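Local coordinates for tumour necrosis factor receptor (Ectromelia virus, PDB 3ON9), which probably binds host tumour necrosis factor and chemokines to blunt immune defence, this chain being its chemokine-sequestering SECRET domain, at residues A[10-15]-A[126-131]; A[109-114]-A[142-147]. All coordinates share one frame; numbering follows the deposited sequence.

Overall arrangement
The SECRET domain illustrates how a beta-sandwich is held by two kinds of long-range contact, one within a sheet and one between sheets. From the N terminus, strand 8-16 pairs with the far later strand 122-130, so contact 1 closes a loop of 110 residues that holds the whole mixed sheet plus strands 51-59 and 62-69. Contact 2 begins inside that loop, at strand 110-116, and ends beyond it at strand 140-145, with 27 residues between its segments; the two closures therefore cross. Strand 122-130 links them, lying between 8-16 and 140-145. The contacts also touch directly, through a hydrogen bond between Y129 OH and E111 OE1 (2.7 Å).

Contact 1: A[10-15]-A[126-131]; sequences DVEINM and YIVYAN
D10 and E12 pair with V128 and Y126 through four backbone hydrogen bonds, the signature of neighbouring antiparallel strands, whose N-to-C directions here make an angle of 164°. D10 and V128 exchange two of them, D10 N to V128 O (2.9 Å) and V128 N to D10 O (2.8 Å); E12 and Y126 do the same. Between these two hydrogen-bonded pairs, V11 faces I127 as a non-hydrogen-bonded pair, and the CA of V11 approaches Y126 O at 3.3 Å in a CA-H...O contact.

Side chains on the outer face add packing. D10 and V128 run alongside each other there. With CG of D10 anti to the backbone N (chi1 158°), its carboxylate starts from a point where OD2 can end 3.6 Å from V128 CG2. E12 passes obliquely by Y126, its CB 4.0 Å from ring atom CD2, the carboxylate and ring planes 33° apart.

V11 and I127 turn to the opposite face, their CG2 atoms 4.4 Å apart, toward the second sheet: V11 packs on L85 and I127 on I83, both of strand 82-89. Strand 8-16 continues its own sheet through V11 to F67 of strand 62-69, while I127 makes a backbone hydrogen bond with V142 of strand 140-145.

Contact 2: A[109-114]-A[142-147]; sequences HSETVT and VAYHTS
Y144 reaches across to V113 and presents one face of its ring to the valine, whose CG2 sits over it in a CH-pi contact, 3.6 Å from the ring centroid and 20° off the normal. CG2 is offset from the centre toward the CZ-CE2 bond, 3.4 Å from Y144 CZ, and the CB of V113 also lies close to the ring. Beyond the ring, the hydroxyl oxygen OH of Y144 comes 3.4 Å from CG of E111. One water bridges the same two residues, 2.8 Å from Y144 OH at the edge of the ring and in its plane, and giving a hydrogen bond to E111 O.

This is packing between the two sheets of a beta-sandwich: strand 110-116 belongs to the mixed sheet and 140-145 is an outermost strand of the antiparallel one. Their short segments run nearly parallel, 14° apart, at 9.5 Å, too far for backbone pairing, so side chains and one bridging water span the interval.

E111 meets V142 tip to tip, its carboxyl carbon CD 3.8 Å from V142 CG2. A chi1 of 49° tucks CG of E111 between the backbone N and the carbonyl carbon, where the hydroxyl of Y144 touches it, and the bend at chi2 turns CD to the valine. E111 OE1 accepts a hydrogen bond from H109 ND1 (2.8 Å), met on the syn side but tilted from the carboxylate plane; with Y129 OH also hydrogen-bonded to it, two groups grip one carboxylate oxygen. H109 in turn is hydrogen-bonded through NE2 to D140, and its ring stacks on that of Y129; P100 and Y105 touch V142, and L98 touches Y144.

Contact 1: A[10-15]-A[126-131]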
ATOM      1  N   ASP A  10       1.145   5.390  -5.196  1.00 16.88           N
ATOM      2  CA  ASP A  10       2.119   4.455  -4.670  1.00 15.53           C
ATOM      3  C   ASP A  10       1.561   3.988  -3.337  1.00 16.35           C
ATOM      4  O   ASP A  10       1.152   4.801  -2.513  1.00 18.00           O
ATOM      5  CB  ASP A  10       3.464   5.184  -4.501  1.00 16.74           C
ATOM      6  CG  ASP A  10       4.388   4.513  -3.501  1.00 23.08           C
ATOM      7  OD1 ASP A  10       5.131   3.602  -3.908  1.00 29.04           O
ATOM      8  OD2 ASP A  10       4.376   4.926  -2.317  1.00 25.29           O
ATOM      9  N   VAL A  11       1.478   2.674  -3.153  1.00 16.42           N
ATOM     10  CA  VAL A  11       1.053   2.104  -1.890  1.00 16.22           C
ATOM     11  C   VAL A  11       2.176   1.204  -1.399  1.00 18.17           C
ATOM     12  O   VAL A  11       2.629   0.332  -2.131  1.00 20.02           O
ATOM     13  CB  VAL A  11      -0.260   1.296  -2.051  1.00 17.49           C
ATOM     14  CG1 VAL A  11      -0.653   0.658  -0.723  1.00 17.71           C
ATOM     15  CG2 VAL A  11      -1.377   2.197  -2.560  1.00 17.47           C
ATOM     16  N   GLU A  12       2.647   1.445  -0.176  1.00 15.17           N
ATOM     17  CA  GLU A  12       3.717   0.655   0.418  1.00 15.47           C
ATOM     18  C   GLU A  12       3.245   0.070   1.724  1.00 15.32           C
ATOM     19  O   GLU A  12       2.610   0.759   2.522  1.00 16.90           O
ATOM     20  CB  GLU A  12       4.942   1.520   0.714  1.00 18.52           C
ATOM     21  CG  GLU A  12       5.530   2.213  -0.486  1.00 22.28           C
ATOM     22  CD  GLU A  12       6.401   3.393  -0.085  1.00 25.88           C
ATOM     23  OE1 GLU A  12       7.410   3.185   0.629  1.00 25.31           O
ATOM     24  OE2 GLU A  12       6.065   4.529  -0.479  1.00 25.14           O
ATOM     25  N   ILE A  13       3.577  -1.195   1.948  1.00 14.48           N
ATOM     26  CA  ILE A  13       3.261  -1.859   3.201  1.00 15.80           C
ATOM     27  C   ILE A  13       4.515  -2.553   3.731  1.00 15.60           C
ATOM     28  O   ILE A  13       5.035  -3.482   3.105  1.00 16.00           O
ATOM     29  CB  ILE A  13       2.113  -2.904   3.022  1.00 12.99           C
ATOM     30  CG1 ILE A  13       0.907  -2.303   2.275  1.00 17.74           C
ATOM     31  CG2 ILE A  13       1.668  -3.440   4.375  1.00 16.32           C
ATOM     32  CD1 ILE A  13       0.916  -2.518   0.746  1.00 16.50           C
ATOM     33  N   ASN A  14       5.009  -2.110   4.889  1.00 13.39           N
ATOM     34  CA  ASN A  14       6.205  -2.716   5.471  1.00 13.78           C
ATOM     35  C   ASN A  14       5.819  -3.462   6.736  1.00 13.89           C
ATOM     36  O   ASN A  14       5.001  -2.978   7.505  1.00 15.77           O
ATOM     37  CB  ASN A  14       7.271  -1.645   5.735  1.00 13.62           C
ATOM     38  CG  ASN A  14       7.688  -0.945   4.461  1.00 15.24           C
ATOM     39  OD1 ASN A  14       7.694  -1.557   3.391  1.00 17.38           O
ATOM     40  ND2 ASN A  14       8.005   0.343   4.553  1.00 16.14           N
ATOM     41  N   MET A  15       6.363  -4.660   6.922  1.00 14.59           N
ATOM     42  CA  MET A  15       5.831  -5.576   7.928  1.00 16.22           C
ATOM     43  C   MET A  15       6.924  -6.333   8.670  1.00 15.60           C
ATOM     44  O   MET A  15       7.922  -6.726   8.075  1.00 16.80           O
ATOM     45  CB  MET A  15       4.895  -6.595   7.260  1.00 15.79           C
ATOM     46  CG  MET A  15       3.734  -5.953   6.513  1.00 15.77           C
ATOM     47  SD  MET A  15       2.650  -7.172   5.742  1.00 17.26           S
ATOM     48  CE  MET A  15       3.684  -7.712   4.377  1.00 20.65           C
ATOM     49  N   TYR A 126       2.113   3.412   3.652  1.00 14.83           N
ATOM     50  CA  TYR A 126       2.141   4.719   3.013  1.00 15.86           C
ATOM     51  C   TYR A 126       1.296   4.689   1.756  1.00 15.18           C
ATOM     52  O   TYR A 126       1.469   3.818   0.908  1.00 16.78           O
ATOM     53  CB  TYR A 126       3.569   5.133   2.653  1.00 15.91           C
ATOM     54  CG  TYR A 126       4.562   5.000   3.781  1.00 17.30           C
ATOM     55  CD1 TYR A 126       4.783   6.043   4.680  1.00 19.88           C
ATOM     56  CD2 TYR A 126       5.283   3.830   3.949  1.00 17.15           C
ATOM     57  CE1 TYR A 126       5.703   5.901   5.722  1.00 17.30           C
ATOM     58  CE2 TYR A 126       6.198   3.685   4.980  1.00 19.57           C
ATOM     59  CZ  TYR A 126       6.405   4.715   5.853  1.00 21.50           C
ATOM     60  OH  TYR A 126       7.334   4.534   6.865  1.00 22.03           O
ATOM     61  N   ILE A 127       0.382   5.641   1.651  1.00 15.74           N
ATOM     62  CA  ILE A 127      -0.381   5.829   0.420  1.00 15.85           C
ATOM     63  C   ILE A 127       0.004   7.205  -0.102  1.00 16.30           C
ATOM     64  O   ILE A 127      -0.224   8.212   0.565  1.00 15.17           O
ATOM     65  CB  ILE A 127      -1.882   5.764   0.684  1.00 16.61           C
ATOM     66  CG1 ILE A 127      -2.226   4.401   1.291  1.00 19.08           C
ATOM     67  CG2 ILE A 127      -2.659   5.976  -0.636  1.00 15.64           C
ATOM     68  CD1 ILE A 127      -3.631   4.293   1.824  1.00 20.09           C
ATOM     69  N   VAL A 128       0.604   7.236  -1.284  1.00 15.44           N
ATOM     70  CA  VAL A 128       1.258   8.443  -1.778  1.00 16.29           C
ATOM     71  C   VAL A 128       0.699   8.829  -3.131  1.00 15.41           C
ATOM     72  O   VAL A 128       0.773   8.053  -4.091  1.00 16.09           O
ATOM     73  CB  VAL A 128       2.774   8.227  -1.881  1.00 18.55           C
ATOM     74  CG1 VAL A 128       3.462   9.495  -2.373  1.00 18.93           C
ATOM     75  CG2 VAL A 128       3.330   7.816  -0.519  1.00 21.08           C
ATOM     76  N   TYR A 129       0.115  10.017  -3.195  1.00 15.15           N
ATOM     77  CA  TYR A 129      -0.421  10.541  -4.433  1.00 15.22           C
ATOM     78  C   TYR A 129       0.507  11.631  -4.938  1.00 17.69           C
ATOM     79  O   TYR A 129       0.846  12.570  -4.195  1.00 18.30           O
ATOM     80  CB  TYR A 129      -1.794  11.144  -4.185  1.00 16.34           C
ATOM     81  CG  TYR A 129      -2.788  10.252  -3.485  1.00 16.99           C
ATOM     82  CD1 TYR A 129      -3.746   9.557  -4.209  1.00 15.44           C
ATOM     83  CD2 TYR A 129      -2.786  10.115  -2.091  1.00 15.37           C
ATOM     84  CE1 TYR A 129      -4.670   8.761  -3.580  1.00 15.49           C
ATOM     85  CE2 TYR A 129      -3.719   9.312  -1.452  1.00 16.24           C
ATOM     86  CZ  TYR A 129      -4.662   8.642  -2.208  1.00 18.21           C
ATOM     87  OH  TYR A 129      -5.608   7.854  -1.600  1.00 18.26           O
ATOM     88  N   ALA A 130       0.921  11.519  -6.194  1.00 16.22           N
ATOM     89  CA  ALA A 130       1.812  12.506  -6.784  1.00 16.87           C
ATOM     90  C   ALA A 130       1.380  12.941  -8.172  1.00 17.08           C
ATOM     91  O   ALA A 130       0.987  12.118  -8.994  1.00 17.26           O
ATOM     92  CB  ALA A 130       3.242  11.965  -6.840  1.00 19.81           C
ATOM     93  N   ASN A 131       1.456  14.247  -8.421  1.00 17.56           N
ATOM     94  CA  ASN A 131       1.430  14.774  -9.773  1.00 19.14           C
ATOM     95  C   ASN A 131       2.873  14.861 -10.226  1.00 20.04           C
ATOM     96  O   ASN A 131       3.619  15.698  -9.726  1.00 19.06           O
ATOM     97  CB  ASN A 131       0.804  16.170  -9.772  1.00 20.14           C
ATOM     98  CG  ASN A 131       0.722  16.766 -11.162  1.00 22.96           C
ATOM     99  OD1 ASN A 131       1.232  16.195 -12.124  1.00 21.02           O
ATOM    100  ND2 ASN A 131       0.073  17.923 -11.272  1.00 27.68           N
TER

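Contact 2: A[109-114]-A[142-147]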
ATOM      1  N   HIS A 109      -8.617  12.973  -2.253  1.00 18.55           N
ATOM      2  CA  HIS A 109      -8.615  11.515  -2.223  1.00 17.42           C
ATOM      3  C   HIS A 109      -9.049  11.090  -0.822  1.00 18.05           C
ATOM      4  O   HIS A 109      -8.960  11.872   0.121  1.00 20.34           O
ATOM      5  CB  HIS A 109      -7.219  10.969  -2.551  1.00 17.82           C
ATOM      6  CG  HIS A 109      -6.118  11.718  -1.873  1.00 15.70           C
ATOM      7  ND1 HIS A 109      -5.810  11.539  -0.539  1.00 17.37           N
ATOM      8  CD2 HIS A 109      -5.283  12.682  -2.326  1.00 18.46           C
ATOM      9  CE1 HIS A 109      -4.823  12.349  -0.206  1.00 17.28           C
ATOM     10  NE2 HIS A 109      -4.491  13.066  -1.270  1.00 16.83           N
ATOM     11  N   SER A 110      -9.542   9.861  -0.691  1.00 18.25           N
ATOM     12  CA  SER A 110      -9.932   9.337   0.617  1.00 22.30           C
ATOM     13  C   SER A 110      -9.255   7.994   0.749  1.00 16.45           C
ATOM     14  O   SER A 110      -9.063   7.302  -0.253  1.00 16.53           O
ATOM     15  CB  SER A 110     -11.447   9.137   0.687  1.00 29.52           C
ATOM     16  OG  SER A 110     -12.141  10.301   0.279  1.00 36.90           O
ATOM     17  N   GLU A 111      -8.882   7.622   1.963  1.00 16.84           N
ATOM     18  CA  GLU A 111      -8.268   6.317   2.151  1.00 19.13           C
ATOM     19  C   GLU A 111      -8.599   5.709   3.511  1.00 18.71           C
ATOM     20  O   GLU A 111      -8.847   6.425   4.489  1.00 19.28           O
ATOM     21  CB  GLU A 111      -6.756   6.364   1.876  1.00 23.46           C
ATOM     22  CG  GLU A 111      -5.972   7.469   2.546  1.00 23.33           C
ATOM     23  CD  GLU A 111      -6.236   8.865   1.985  1.00 19.71           C
ATOM     24  OE1 GLU A 111      -6.265   9.074   0.746  1.00 19.06           O
ATOM     25  OE2 GLU A 111      -6.417   9.766   2.810  1.00 18.94           O
ATOM     26  N   THR A 112      -8.659   4.380   3.541  1.00 18.01           N
ATOM     27  CA  THR A 112      -8.824   3.642   4.791  1.00 18.28           C
ATOM     28  C   THR A 112      -7.863   2.479   4.795  1.00 19.09           C
ATOM     29  O   THR A 112      -7.628   1.841   3.760  1.00 20.75           O
ATOM     30  CB  THR A 112     -10.249   3.104   5.003  1.00 19.28           C
ATOM     31  OG1 THR A 112     -10.469   1.948   4.177  1.00 28.52           O
ATOM     32  CG2 THR A 112     -11.274   4.184   4.708  1.00 18.12           C
ATOM     33  N   VAL A 113      -7.292   2.223   5.964  1.00 17.23           N
ATOM     34  CA  VAL A 113      -6.355   1.136   6.156  1.00 16.87           C
ATOM     35  C   VAL A 113      -6.822   0.339   7.353  1.00 17.12           C
ATOM     36  O   VAL A 113      -7.064   0.897   8.430  1.00 16.75           O
ATOM     37  CB  VAL A 113      -4.936   1.658   6.410  1.00 18.73           C
ATOM     38  CG1 VAL A 113      -4.014   0.504   6.798  1.00 17.95           C
ATOM     39  CG2 VAL A 113      -4.421   2.405   5.172  1.00 17.99           C
ATOM     40  N   THR A 114      -6.970  -0.963   7.152  1.00 17.02           N
ATOM     41  CA  THR A 114      -7.514  -1.867   8.158  0.58 19.34           C
ATOM     42  C   THR A 114      -6.548  -3.018   8.385  1.00 17.60           C
ATOM     43  O   THR A 114      -5.892  -3.454   7.446  1.00 16.60           O
ATOM     44  CB  THR A 114      -8.851  -2.456   7.675  0.58 20.30           C
ATOM     45  OG1 THR A 114      -9.844  -1.425   7.651  0.58 23.32           O
ATOM     46  CG2 THR A 114      -9.312  -3.590   8.588  0.58 20.20           C
ATOM     47  N   VAL A 142       0.214   9.817   2.880  1.00 15.29           N
ATOM     48  CA  VAL A 142      -0.649   9.383   3.975  1.00 15.11           C
ATOM     49  C   VAL A 142       0.047   8.230   4.693  1.00 14.58           C
ATOM     50  O   VAL A 142       0.223   7.150   4.115  1.00 16.46           O
ATOM     51  CB  VAL A 142      -2.036   8.931   3.478  1.00 16.44           C
ATOM     52  CG1 VAL A 142      -2.970   8.737   4.660  1.00 18.63           C
ATOM     53  CG2 VAL A 142      -2.625   9.951   2.496  1.00 17.28           C
ATOM     54  N   ALA A 143       0.474   8.458   5.933  1.00 14.97           N
ATOM     55  CA  ALA A 143       1.312   7.484   6.642  1.00 16.29           C
ATOM     56  C   ALA A 143       0.622   6.872   7.852  1.00 15.76           C
ATOM     57  O   ALA A 143      -0.084   7.562   8.587  1.00 15.36           O
ATOM     58  CB  ALA A 143       2.658   8.112   7.048  1.00 17.53           C
ATOM     59  N   TYR A 144       0.804   5.562   8.029  1.00 14.96           N
ATOM     60  CA  TYR A 144       0.240   4.842   9.165  1.00 17.32           C
ATOM     61  C   TYR A 144       1.328   3.986   9.798  1.00 16.92           C
ATOM     62  O   TYR A 144       2.140   3.386   9.090  1.00 15.76           O
ATOM     63  CB  TYR A 144      -0.881   3.901   8.720  1.00 15.43           C
ATOM     64  CG  TYR A 144      -1.983   4.513   7.879  1.00 15.01           C
ATOM     65  CD1 TYR A 144      -3.236   4.736   8.416  1.00 15.28           C
ATOM     66  CD2 TYR A 144      -1.773   4.826   6.539  1.00 14.57           C
ATOM     67  CE1 TYR A 144      -4.256   5.284   7.651  1.00 17.67           C
ATOM     68  CE2 TYR A 144      -2.786   5.366   5.763  1.00 16.52           C
ATOM     69  CZ  TYR A 144      -4.026   5.586   6.329  1.00 17.35           C
ATOM     70  OH  TYR A 144      -5.048   6.122   5.581  1.00 20.24           O
ATOM     71  N   HIS A 145       1.337   3.916  11.128  1.00 16.15           N
ATOM     72  CA  HIS A 145       2.303   3.083  11.840  1.00 14.62           C
ATOM     73  C   HIS A 145       1.678   2.463  13.086  1.00 17.55           C
ATOM     74  O   HIS A 145       1.112   3.187  13.907  1.00 19.30           O
ATOM     75  CB  HIS A 145       3.511   3.927  12.288  1.00 14.85           C
ATOM     76  CG  HIS A 145       4.127   4.739  11.193  1.00 15.30           C
ATOM     77  ND1 HIS A 145       4.830   4.170  10.151  1.00 14.74           N
ATOM     78  CD2 HIS A 145       4.156   6.077  10.981  1.00 17.02           C
ATOM     79  CE1 HIS A 145       5.253   5.121   9.340  1.00 14.34           C
ATOM     80  NE2 HIS A 145       4.861   6.291   9.824  1.00 16.82           N
ATOM     81  N   THR A 146       1.785   1.144  13.240  1.00 16.76           N
ATOM     82  CA  THR A 146       1.291   0.497  14.463  1.00 16.00           C
ATOM     83  C   THR A 146       2.291   0.527  15.609  1.00 18.62           C
ATOM     84  O   THR A 146       1.908   0.401  16.774  1.00 18.56           O
ATOM     85  CB  THR A 146       0.881  -0.967  14.225  1.00 15.93           C
ATOM     86  OG1 THR A 146       2.029  -1.744  13.847  1.00 16.26           O
ATOM     87  CG2 THR A 146      -0.178  -1.050  13.127  1.00 18.93           C
ATOM     88  N   SER A 147       3.566   0.679  15.275  1.00 16.44           N
ATOM     89  CA  SER A 147       4.629   0.658  16.267  1.00 16.48           C
ATOM     90  C   SER A 147       5.812   1.453  15.735  1.00 17.32           C
ATOM     91  O   SER A 147       5.625   2.427  15.000  1.00 16.44           O
ATOM     92  CB  SER A 147       5.030  -0.785  16.576  1.00 16.60           C
ATOM     93  OG  SER A 147       5.914  -0.863  17.691  1.00 18.46           O
TER
HETATM   94  O   HOH W   1      -7.428   6.939   6.740  1.00 19.05           O